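N-acetylneuraminic acid outer membrane channel protein NanC (Escherichia coli, PDB 2WJR) forms a monomeric, weakly anion-selective outer membrane channel that lets N-acetylneuraminic acid enter the bacterial cell. Local coordinates at residues K97-A111 and R123-H136. The protein carries 1 engineered substitution. Numbering follows the deposited sequence.
Sequences KDLNFGIRYRYDWKA and RDNVHRWDGYVTYH. With OCT (N-octane), chain E; OCT (N-octane), chain G; PO4 (phosphate ion), chain D.
Arg104 and Asp130 face each other as a hydrogen-bonded pair on neighbouring antiparallel strands, 99-110 and 126-136, of the NanC porin beta-barrel. Beyond their backbone bonds, Arg104 NH2 forms a salt bridge with Asp130 OD2 (2.9 Å), coming from above the carboxylate plane. That leaves the syn lone pairs to Arg128, whose NE and NH2 grip OD2 and OD1 side-on; OD1 also bonds Thr148 and Gln146 of the next strand. Arg104 NE donates to a water (NE to water O, 2.8 Å). Tyr132 OH sits over the centre of the Arg104 guanidinium, 3.1 Å above its plane, too poorly angled to bond.

Arg106, which grips Asp108 side-on with NE and NH2, lies flat on Arg128, planes 30° apart; the two carboxylates probably offset the like charges. This charged inner face probably lines the anion-selective pore. On the opposite, lipid-side face, Tyr105 and His127 touch n-octane; Tyr105 OH and His127 ND1 share a 2.8 Å hydrogen bond, either being the possible donor, and Tyr105 CB packs over the Trp129 six-membered ring.

At the extracellular end, Asn125 OD1 accepts from Lys110 N, 3.0 Å away. Arg123 NH1 donates to Lys110 O at 2.9 Å, while Arg123 NE donates to O2 of a phosphate ion, probably from the crystallisation liquor, at 2.7 Å.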
loop_
_atom_site.group_PDB
_atom_site.type_symbol
_atom_site.label_atom_id
_atom_site.label_comp_id
_atom_site.label_asym_id
_atom_site.label_seq_id
_atom_site.Cartn_x
_atom_site.Cartn_y
_atom_site.Cartn_z
ATOM N N LYS A 97 -18.779 -7.170 -13.501
ATOM C CA LYS A 97 -18.083 -6.062 -14.161
ATOM C C LYS A 97 -17.870 -4.855 -13.235
ATOM O O LYS A 97 -16.989 -4.024 -13.489
ATOM C CB LYS A 97 -18.827 -5.631 -15.438
ATOM C CG LYS A 97 -20.192 -5.027 -15.181
ATOM C CD LYS A 97 -20.961 -4.811 -16.502
ATOM C CE LYS A 97 -21.556 -3.418 -16.576
ATOM N NZ LYS A 97 -22.414 -3.092 -15.419
ATOM N N ASP A 98 -18.686 -4.753 -12.188
ATOM C CA ASP A 98 -18.645 -3.634 -11.244
ATOM C C ASP A 98 -18.101 -3.974 -9.849
ATOM O O ASP A 98 -18.035 -3.090 -8.998
ATOM C CB ASP A 98 -20.045 -3.084 -11.057
ATOM C CG ASP A 98 -20.613 -2.504 -12.346
ATOM O OD1 ASP A 98 -19.822 -1.955 -13.151
ATOM O OD2 ASP A 98 -21.840 -2.594 -12.515
ATOM N N LEU A 99 -17.728 -5.228 -9.621
ATOM C CA LEU A 99 -17.284 -5.668 -8.285
ATOM C C LEU A 99 -16.083 -6.593 -8.390
ATOM O O LEU A 99 -16.168 -7.698 -8.961
ATOM C CB LEU A 99 -18.437 -6.359 -7.534
ATOM C CG LEU A 99 -18.234 -6.792 -6.079
ATOM C CD1 LEU A 99 -17.904 -5.602 -5.193
ATOM C CD2 LEU A 99 -19.510 -7.493 -5.587
ATOM N N ASN A 100 -14.965 -6.148 -7.819
ATOM C CA ASN A 100 -13.730 -6.908 -7.810
ATOM C C ASN A 100 -13.244 -7.161 -6.382
ATOM O O ASN A 100 -13.290 -6.274 -5.550
ATOM C CB ASN A 100 -12.628 -6.168 -8.578
ATOM C CG ASN A 100 -11.256 -6.868 -8.486
ATOM O OD1 ASN A 100 -10.481 -6.650 -7.543
ATOM N ND2 ASN A 100 -10.946 -7.681 -9.480
ATOM N N PHE A 101 -12.789 -8.379 -6.136
ATOM C CA PHE A 101 -12.237 -8.771 -4.840
ATOM C C PHE A 101 -10.812 -9.196 -5.045
ATOM O O PHE A 101 -10.444 -9.728 -6.111
ATOM C CB PHE A 101 -12.999 -9.925 -4.248
ATOM C CG PHE A 101 -14.435 -9.617 -3.955
ATOM C CD1 PHE A 101 -14.786 -8.843 -2.884
ATOM C CD2 PHE A 101 -15.431 -10.129 -4.758
ATOM C CE1 PHE A 101 -16.101 -8.570 -2.615
ATOM C CE2 PHE A 101 -16.752 -9.848 -4.490
ATOM C CZ PHE A 101 -17.083 -9.079 -3.435
ATOM N N GLY A 102 -9.988 -8.974 -4.026
ATOM C CA GLY A 102 -8.581 -9.258 -4.133
ATOM C C GLY A 102 -8.023 -9.643 -2.782
ATOM O O GLY A 102 -8.498 -9.160 -1.767
ATOM N N ILE A 103 -7.065 -10.553 -2.788
ATOM C CA ILE A 103 -6.323 -10.901 -1.559
ATOM C C ILE A 103 -4.859 -11.121 -1.905
ATOM O O ILE A 103 -4.534 -11.742 -2.903
ATOM C CB ILE A 103 -6.946 -12.138 -0.852
ATOM C CG1 ILE A 103 -6.279 -12.432 0.513
ATOM C CG2 ILE A 103 -6.912 -13.384 -1.765
ATOM C CD1 ILE A 103 -6.923 -11.742 1.698
ATOM N N ARG A 104 -3.963 -10.638 -1.043
ATOM C CA ARG A 104 -2.550 -10.762 -1.269
ATOM C C ARG A 104 -1.843 -11.136 0.026
ATOM O O ARG A 104 -2.186 -10.647 1.100
ATOM C CB ARG A 104 -1.969 -9.468 -1.786
ATOM C CG ARG A 104 -0.516 -9.545 -2.238
ATOM C CD ARG A 104 -0.071 -8.208 -2.734
ATOM N NE ARG A 104 -0.015 -7.203 -1.676
ATOM C CZ ARG A 104 0.153 -5.903 -1.877
ATOM N NH1 ARG A 104 0.297 -5.421 -3.116
ATOM N NH2 ARG A 104 0.174 -5.074 -0.846
ATOM N N TYR A 105 -0.895 -12.043 -0.110
ATOM C CA TYR A 105 0.084 -12.281 0.925
ATOM C C TYR A 105 1.450 -11.885 0.402
ATOM O O TYR A 105 1.872 -12.318 -0.694
ATOM C CB TYR A 105 0.109 -13.748 1.363
ATOM C CG TYR A 105 1.348 -14.000 2.186
ATOM C CD1 TYR A 105 1.398 -13.614 3.528
ATOM C CD2 TYR A 105 2.488 -14.555 1.613
ATOM C CE1 TYR A 105 2.544 -13.816 4.294
ATOM C CE2 TYR A 105 3.643 -14.750 2.367
ATOM C CZ TYR A 105 3.661 -14.375 3.705
ATOM O OH TYR A 105 4.810 -14.573 4.433
ATOM N N ARG A 106 2.151 -11.072 1.195
ATOM C CA ARG A 106 3.490 -10.597 0.869
ATOM C C ARG A 106 4.415 -10.802 2.075
ATOM O O ARG A 106 4.004 -10.545 3.219
ATOM C CB ARG A 106 3.442 -9.112 0.535
ATOM C CG ARG A 106 4.770 -8.496 0.019
ATOM C CD ARG A 106 4.482 -7.069 -0.409
ATOM N NE ARG A 106 4.772 -6.093 0.649
ATOM C CZ ARG A 106 4.191 -4.909 0.800
ATOM N NH1 ARG A 106 3.219 -4.501 -0.020
ATOM N NH2 ARG A 106 4.588 -4.118 1.783
ATOM N N TYR A 107 5.624 -11.270 1.796
ATOM C CA TYR A 107 6.701 -11.420 2.794
ATOM C C TYR A 107 7.765 -10.359 2.541
ATOM O O TYR A 107 8.489 -10.443 1.549
ATOM C CB TYR A 107 7.329 -12.809 2.691
ATOM C CG TYR A 107 8.470 -13.063 3.676
ATOM C CD1 TYR A 107 8.241 -13.040 5.043
ATOM C CD2 TYR A 107 9.755 -13.339 3.228
ATOM C CE1 TYR A 107 9.270 -13.271 5.956
ATOM C CE2 TYR A 107 10.803 -13.587 4.133
ATOM C CZ TYR A 107 10.544 -13.540 5.497
ATOM O OH TYR A 107 11.573 -13.782 6.394
ATOM N N ASP A 108 7.841 -9.386 3.451
ATOM C CA ASP A 108 8.773 -8.286 3.376
ATOM C C ASP A 108 10.042 -8.659 4.144
ATOM O O ASP A 108 10.026 -8.823 5.387
ATOM C CB ASP A 108 8.148 -7.034 3.963
ATOM C CG ASP A 108 7.189 -6.347 2.997
ATOM O OD1 ASP A 108 7.236 -6.626 1.773
ATOM O OD2 ASP A 108 6.388 -5.526 3.465
ATOM N N TRP A 109 11.112 -8.828 3.387
ATOM C CA TRP A 109 12.390 -9.299 3.905
ATOM C C TRP A 109 13.375 -8.144 3.771
ATOM O O TRP A 109 13.558 -7.609 2.675
ATOM C CB TRP A 109 12.847 -10.525 3.121
ATOM C CG TRP A 109 14.144 -11.104 3.614
ATOM C CD1 TRP A 109 14.306 -12.025 4.604
ATOM C CD2 TRP A 109 15.464 -10.792 3.133
ATOM N NE1 TRP A 109 15.638 -12.314 4.764
ATOM C CE2 TRP A 109 16.371 -11.573 3.877
ATOM C CE3 TRP A 109 15.960 -9.942 2.137
ATOM C CZ2 TRP A 109 17.750 -11.530 3.662
ATOM C CZ3 TRP A 109 17.340 -9.890 1.927
ATOM C CH2 TRP A 109 18.219 -10.682 2.692
ATOM N N LYS A 110 13.987 -7.733 4.879
ATOM C CA LYS A 110 14.950 -6.626 4.848
ATOM C C LYS A 110 16.356 -7.130 4.567
ATOM O O LYS A 110 16.839 -8.056 5.220
ATOM C CB LYS A 110 14.938 -5.845 6.158
ATOM C CG LYS A 110 13.796 -4.896 6.284
ATOM C CD LYS A 110 13.752 -4.251 7.647
ATOM C CE LYS A 110 12.600 -3.289 7.783
ATOM N NZ LYS A 110 12.554 -2.608 9.111
ATOM N N ALA A 111 17.005 -6.505 3.593
ATOM C CA ALA A 111 18.361 -6.862 3.189
ATOM C C ALA A 111 19.397 -6.232 4.128
ATOM O O ALA A 111 20.591 -6.304 3.869
ATOM C CB ALA A 111 18.622 -6.415 1.751
ATOM N N ARG A 123 16.864 -9.239 11.841
ATOM C CA ARG A 123 16.242 -8.787 10.605
ATOM C C ARG A 123 14.740 -8.615 10.831
ATOM O O ARG A 123 14.056 -9.544 11.248
ATOM C CB ARG A 123 16.506 -9.831 9.530
ATOM C CG ARG A 123 16.875 -9.291 8.207
ATOM C CD ARG A 123 17.118 -10.420 7.220
ATOM N NE ARG A 123 18.495 -10.896 7.251
ATOM C CZ ARG A 123 19.533 -10.265 6.702
ATOM N NH1 ARG A 123 19.375 -9.110 6.077
ATOM N NH2 ARG A 123 20.740 -10.797 6.795
ATOM N N ASP A 124 14.249 -7.428 10.531
ATOM C CA ASP A 124 12.893 -7.063 10.837
ATOM C C ASP A 124 12.032 -7.418 9.619
ATOM O O ASP A 124 11.581 -6.556 8.879
ATOM C CB ASP A 124 12.772 -5.592 11.192
ATOM C CG ASP A 124 11.341 -5.156 11.377
ATOM O OD1 ASP A 124 10.545 -5.935 11.942
ATOM O OD2 ASP A 124 11.011 -4.041 10.948
ATOM N N ASN A 125 11.795 -8.704 9.487
ATOM C CA ASN A 125 11.010 -9.239 8.376
ATOM C C ASN A 125 9.546 -9.276 8.783
ATOM O O ASN A 125 9.205 -9.392 9.979
ATOM C CB ASN A 125 11.489 -10.619 8.004
ATOM C CG ASN A 125 12.954 -10.655 7.672
ATOM O OD1 ASN A 125 13.500 -9.699 7.092
ATOM N ND2 ASN A 125 13.619 -11.764 8.039
ATOM N N VAL A 126 8.667 -9.163 7.788
ATOM C CA VAL A 126 7.272 -8.962 8.053
ATOM C C VAL A 126 6.374 -9.840 7.167
ATOM O O VAL A 126 6.638 -10.009 5.976
ATOM C CB VAL A 126 6.904 -7.496 7.835
ATOM C CG1 VAL A 126 5.368 -7.345 7.813
ATOM C CG2 VAL A 126 7.538 -6.600 8.919
ATOM N N HIS A 127 5.332 -10.397 7.773
ATOM C CA HIS A 127 4.277 -11.121 7.049
ATOM C C HIS A 127 3.140 -10.167 6.848
ATOM O O HIS A 127 2.619 -9.633 7.822
ATOM C CB HIS A 127 3.753 -12.285 7.871
ATOM C CG HIS A 127 4.757 -13.359 8.136
ATOM N ND1 HIS A 127 5.216 -14.211 7.156
ATOM C CD2 HIS A 127 5.368 -13.741 9.285
ATOM C CE1 HIS A 127 6.088 -15.053 7.679
ATOM N NE2 HIS A 127 6.194 -14.793 8.971
ATOM N N ARG A 128 2.726 -9.940 5.599
ATOM C CA ARG A 128 1.713 -8.939 5.312
ATOM C C ARG A 128 0.575 -9.485 4.417
ATOM O O ARG A 128 0.821 -10.114 3.384
ATOM C CB ARG A 128 2.335 -7.696 4.672
ATOM C CG ARG A 128 1.299 -6.676 4.252
ATOM C CD ARG A 128 1.897 -5.461 3.623
ATOM N NE ARG A 128 0.837 -4.572 3.121
ATOM C CZ ARG A 128 0.826 -3.239 3.180
ATOM N NH1 ARG A 128 1.828 -2.555 3.740
ATOM N NH2 ARG A 128 -0.223 -2.588 2.687
ATOM N N TRP A 129 -0.656 -9.232 4.861
ATOM C CA TRP A 129 -1.860 -9.594 4.125
ATOM C C TRP A 129 -2.617 -8.321 3.756
ATOM O O TRP A 129 -2.777 -7.406 4.586
ATOM C CB TRP A 129 -2.763 -10.466 4.997
ATOM C CG TRP A 129 -2.307 -11.857 5.166
ATOM C CD1 TRP A 129 -1.532 -12.377 6.177
ATOM C CD2 TRP A 129 -2.604 -12.945 4.283
ATOM N NE1 TRP A 129 -1.326 -13.726 5.953
ATOM C CE2 TRP A 129 -1.979 -14.089 4.799
ATOM C CE3 TRP A 129 -3.334 -13.050 3.089
ATOM C CZ2 TRP A 129 -2.073 -15.338 4.163
ATOM C CZ3 TRP A 129 -3.424 -14.282 2.461
ATOM C CH2 TRP A 129 -2.805 -15.412 3.008
ATOM N N ASP A 130 -3.103 -8.263 2.511
ATOM C CA ASP A 130 -4.000 -7.212 2.091
ATOM C C ASP A 130 -5.244 -7.839 1.462
ATOM O O ASP A 130 -5.139 -8.799 0.710
ATOM C CB ASP A 130 -3.327 -6.292 1.072
ATOM C CG ASP A 130 -2.219 -5.445 1.680
ATOM O OD1 ASP A 130 -2.507 -4.330 2.169
ATOM O OD2 ASP A 130 -1.051 -5.887 1.599
ATOM N N GLY A 131 -6.392 -7.293 1.808
ATOM C CA GLY A 131 -7.678 -7.620 1.192
ATOM C C GLY A 131 -8.164 -6.394 0.437
ATOM O O GLY A 131 -7.945 -5.258 0.867
ATOM N N TYR A 132 -8.850 -6.621 -0.686
ATOM C CA TYR A 132 -9.268 -5.535 -1.576
ATOM C C TYR A 132 -10.706 -5.769 -2.035
ATOM O O TYR A 132 -11.084 -6.895 -2.381
ATOM C CB TYR A 132 -8.402 -5.486 -2.841
ATOM C CG TYR A 132 -6.920 -5.347 -2.638
ATOM C CD1 TYR A 132 -6.315 -4.105 -2.662
ATOM C CD2 TYR A 132 -6.121 -6.467 -2.424
ATOM C CE1 TYR A 132 -4.958 -3.979 -2.491
ATOM C CE2 TYR A 132 -4.765 -6.356 -2.243
ATOM C CZ TYR A 132 -4.190 -5.107 -2.283
ATOM O OH TYR A 132 -2.848 -4.987 -2.100
ATOM N N VAL A 133 -11.497 -4.706 -2.023
ATOM C CA VAL A 133 -12.801 -4.699 -2.671
ATOM C C VAL A 133 -12.948 -3.394 -3.442
ATOM O O VAL A 133 -12.718 -2.304 -2.898
ATOM C CB VAL A 133 -13.974 -4.854 -1.671
ATOM C CG1 VAL A 133 -15.272 -4.992 -2.442
ATOM C CG2 VAL A 133 -13.800 -6.074 -0.768
ATOM N N THR A 134 -13.289 -3.497 -4.721
ATOM C CA THR A 134 -13.481 -2.324 -5.576
ATOM C C THR A 134 -14.882 -2.417 -6.156
ATOM O O THR A 134 -15.242 -3.442 -6.744
ATOM C CB THR A 134 -12.469 -2.264 -6.730
ATOM O OG1 THR A 134 -11.146 -2.266 -6.200
ATOM C CG2 THR A 134 -12.679 -0.960 -7.591
ATOM N N TYR A 135 -15.659 -1.358 -5.962
ATOM C CA TYR A 135 -17.066 -1.334 -6.350
ATOM C C TYR A 135 -17.342 -0.084 -7.182
ATOM O O TYR A 135 -17.323 1.043 -6.695
ATOM C CB TYR A 135 -17.960 -1.390 -5.119
ATOM C CG TYR A 135 -19.437 -1.190 -5.386
ATOM C CD1 TYR A 135 -20.212 -0.444 -4.509
ATOM C CD2 TYR A 135 -20.052 -1.729 -6.516
ATOM C CE1 TYR A 135 -21.564 -0.264 -4.724
ATOM C CE2 TYR A 135 -21.426 -1.559 -6.744
ATOM C CZ TYR A 135 -22.167 -0.806 -5.839
ATOM O OH TYR A 135 -23.508 -0.584 -6.028
ATOM N N HIS A 136 -17.554 -0.313 -8.470
ATOM C CA HIS A 136 -17.965 0.733 -9.404
ATOM C C HIS A 136 -19.453 0.950 -9.187
ATOM O O HIS A 136 -20.293 0.161 -9.649
ATOM C CB HIS A 136 -17.666 0.309 -10.844
ATOM C CG HIS A 136 -16.228 -0.013 -11.090
ATOM N ND1 HIS A 136 -15.211 0.897 -10.877
ATOM C CD2 HIS A 136 -15.635 -1.140 -11.558
ATOM C CE1 HIS A 136 -14.053 0.341 -11.193
ATOM N NE2 HIS A 136 -14.281 -0.900 -11.595
HETATM C C1 OCT E . -11.770 -6.284 1.965
HETATM C C2 OCT E . -11.593 -7.800 2.139
HETATM C C3 OCT E . -12.014 -8.556 0.871
HETATM C C4 OCT E . -11.651 -10.054 0.924
HETATM C C5 OCT E . -11.139 -10.550 -0.432
HETATM C C6 OCT E . -11.572 -11.996 -0.772
HETATM C C7 OCT E . -10.735 -12.586 -1.938
HETATM C C8 OCT E . -11.344 -13.847 -2.585
HETATM C C1 OCT G . 9.680 -17.491 6.245
HETATM C C2 OCT G . 8.443 -17.438 5.332
HETATM C C3 OCT G . 8.812 -17.061 3.885
HETATM C C4 OCT G . 7.591 -16.902 2.960
HETATM C C5 OCT G . 8.011 -16.443 1.542
HETATM C C6 OCT G . 6.942 -16.756 0.474
HETATM C C7 OCT G . 7.060 -15.877 -0.789
HETATM C C8 OCT G . 5.688 -15.456 -1.352
HETATM P P PO4 D . 19.276 -12.674 10.731
HETATM O O1 PO4 D . 20.117 -13.912 10.930
HETATM O O2 PO4 D . 18.871 -12.639 9.272
HETATM O O3 PO4 D . 18.033 -12.745 11.606
HETATM O O4 PO4 D . 20.096 -11.455 11.105
HETATM O O HOH W 1 -21.039 1.045 -12.679
HETATM O O HOH W 2 -10.290 -4.879 -5.650
HETATM O O HOH W 3 -0.021 -8.239 0.891
HETATM O O HOH W 4 10.239 -6.003 6.529
HETATM O O HOH W 5 15.876 -13.580 7.743
#